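Putative short-chain dehydrogenase/reductase (Corynebacterium glutamicum, PDB 3E9N) is of unconfirmed function but belongs to the short-chain dehydrogenase/reductase family and probably acts as an oxidoreductase, possibly an acetoacetyl-CoA reductase. Local coordinates at residues Gly126-Asn132 / Arg170-Pro176. Coordinates in Å, arbitrary orientation, origin at the centre of the assembly. Where two conformers were deposited one is given. Residue numbers count along the deposited sequence, not the author numbering.
Sequences GCVIYIN and RVSTVSP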
# COMPACT_ATOMS: atom_id res chain seq x y z
N GLY A 126 -11.55 14.68 20.50
CA GLY A 126 -11.18 13.34 20.94
C GLY A 126 -10.38 12.51 19.95
O GLY A 126 -10.08 12.92 18.81
N CYS A 127 -10.03 11.32 20.40
CA CYS A 127 -9.29 10.36 19.59
C CYS A 127 -10.18 9.18 19.30
O CYS A 127 -10.78 8.63 20.24
CB CYS A 127 -8.12 9.81 20.38
SG CYS A 127 -6.92 11.01 20.74
N VAL A 128 -10.24 8.77 18.03
CA VAL A 128 -10.98 7.60 17.61
C VAL A 128 -9.96 6.55 17.17
O VAL A 128 -9.14 6.78 16.28
CB VAL A 128 -12.00 7.91 16.43
CG1 VAL A 128 -12.77 6.63 16.00
CG2 VAL A 128 -12.99 8.94 16.86
N ILE A 129 -9.98 5.39 17.81
CA ILE A 129 -9.03 4.38 17.47
C ILE A 129 -9.75 3.15 16.98
O ILE A 129 -10.65 2.66 17.65
CB ILE A 129 -8.15 4.03 18.67
CG1 ILE A 129 -7.31 5.26 19.05
CG2 ILE A 129 -7.25 2.84 18.30
CD1 ILE A 129 -6.98 5.36 20.50
N TYR A 130 -9.38 2.66 15.80
CA TYR A 130 -9.94 1.41 15.24
C TYR A 130 -8.96 0.27 15.45
O TYR A 130 -7.74 0.47 15.27
CB TYR A 130 -10.21 1.57 13.75
CG TYR A 130 -11.13 2.72 13.37
CD1 TYR A 130 -12.50 2.57 13.38
CD2 TYR A 130 -10.61 3.97 12.98
CE1 TYR A 130 -13.33 3.64 13.01
CE2 TYR A 130 -11.43 5.03 12.61
CZ TYR A 130 -12.77 4.86 12.62
OH TYR A 130 -13.60 5.92 12.30
N ILE A 131 -9.45 -0.90 15.90
CA ILE A 131 -8.62 -2.08 15.98
C ILE A 131 -8.94 -2.88 14.77
O ILE A 131 -10.05 -3.39 14.66
CB ILE A 131 -8.93 -2.97 17.16
CG1 ILE A 131 -8.98 -2.16 18.44
CG2 ILE A 131 -7.84 -4.05 17.32
CD1 ILE A 131 -7.68 -1.79 18.92
N ASN A 132 -7.97 -3.00 13.86
CA ASN A 132 -8.16 -3.67 12.56
C ASN A 132 -7.56 -5.09 12.49
O ASN A 132 -8.15 -6.04 13.04
CB ASN A 132 -7.55 -2.80 11.42
CG ASN A 132 -8.15 -3.09 10.07
OD1 ASN A 132 -8.91 -4.06 9.90
ND2 ASN A 132 -7.83 -2.24 9.09
N ARG A 170 -8.55 13.22 16.31
CA ARG A 170 -7.48 12.37 15.88
C ARG A 170 -8.02 10.98 15.61
O ARG A 170 -8.92 10.47 16.33
CB ARG A 170 -6.32 12.37 16.90
CG ARG A 170 -5.78 13.82 17.16
CD ARG A 170 -4.47 13.82 17.93
NE ARG A 170 -4.60 13.45 19.34
CZ ARG A 170 -3.62 13.49 20.25
NH1 ARG A 170 -2.37 13.90 19.92
NH2 ARG A 170 -3.88 13.12 21.49
N VAL A 171 -7.49 10.37 14.55
CA VAL A 171 -7.98 9.10 14.12
C VAL A 171 -6.79 8.17 13.98
O VAL A 171 -5.77 8.53 13.40
CB VAL A 171 -8.74 9.20 12.82
CG1 VAL A 171 -9.31 7.82 12.46
CG2 VAL A 171 -9.90 10.19 12.96
N SER A 172 -6.91 6.96 14.53
CA SER A 172 -5.83 6.05 14.55
C SER A 172 -6.26 4.59 14.36
O SER A 172 -7.35 4.19 14.78
CB SER A 172 -5.05 6.23 15.84
OG SER A 172 -3.93 5.37 15.83
N THR A 173 -5.39 3.82 13.72
CA THR A 173 -5.64 2.42 13.53
C THR A 173 -4.55 1.61 14.15
O THR A 173 -3.38 1.79 13.88
CB THR A 173 -5.66 2.04 12.05
OG1 THR A 173 -4.43 2.48 11.47
CG2 THR A 173 -6.80 2.73 11.35
N VAL A 174 -4.92 0.70 15.00
CA VAL A 174 -3.97 -0.18 15.55
C VAL A 174 -4.21 -1.47 14.79
O VAL A 174 -5.33 -1.97 14.82
CB VAL A 174 -4.21 -0.33 17.08
CG1 VAL A 174 -3.37 -1.49 17.65
CG2 VAL A 174 -3.90 1.03 17.77
N SER A 175 -3.19 -1.99 14.11
CA SER A 175 -3.42 -3.16 13.23
C SER A 175 -2.67 -4.41 13.65
O SER A 175 -1.49 -4.58 13.35
CB SER A 175 -3.08 -2.86 11.77
OG SER A 175 -3.31 -1.50 11.45
N PRO A 176 -3.34 -5.28 14.39
CA PRO A 176 -2.74 -6.60 14.68
C PRO A 176 -2.72 -7.53 13.46
O PRO A 176 -3.52 -7.39 12.53
CB PRO A 176 -3.65 -7.19 15.76
CG PRO A 176 -4.81 -6.21 15.90
CD PRO A 176 -4.74 -5.18 14.81
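Strands 127-131 and 170-176 run parallel, with axes 4.6 Å apart at their closest and 21° between their directions. Pairing runs from C127 with R170 to I131 with V174. Six backbone hydrogen bonds join them. R170 N gives to G126 O (2.9 Å) and V128 N to R170 O (2.7 Å). S172 N bonds V128 O, Y130 N bonds S172 O, V174 N bonds Y130 O, and N132 N closes the series on V174 O (3.0 Å). Thus R170, S172 and V174 use both N and O toward 126-132.

Side chains alternate between two faces. One carries V128, Y130, V171 and T173. V128 and Y130 pack on helix 95-124, and Y130 and T173 on helix 144-164. V171 CG1 meets the Y130 ring edge at CE2 (3.5 Å). The other face carries C127, I129, I131, R170, S172 and V174. I129 CG2 touches V174 CG2 (3.8 Å), and I129 and S172 pack on helix 203-214. R170 NE makes a weak hydrogen bond to C127 SG (3.6 Å), while its NH1 binds A216 O. I131 CG2 also reaches P176 CG (4.0 Å), beyond its pair V174.

These are neighbouring strands of the parallel Rossmann-fold sheet, linked by a crossover through helix 144-164. The Y130 face is mainly apolar, the other mixed. S172 OG bonds I222 O and T173 OG1 bonds N224 OD1, tying the pair to strand 220-229.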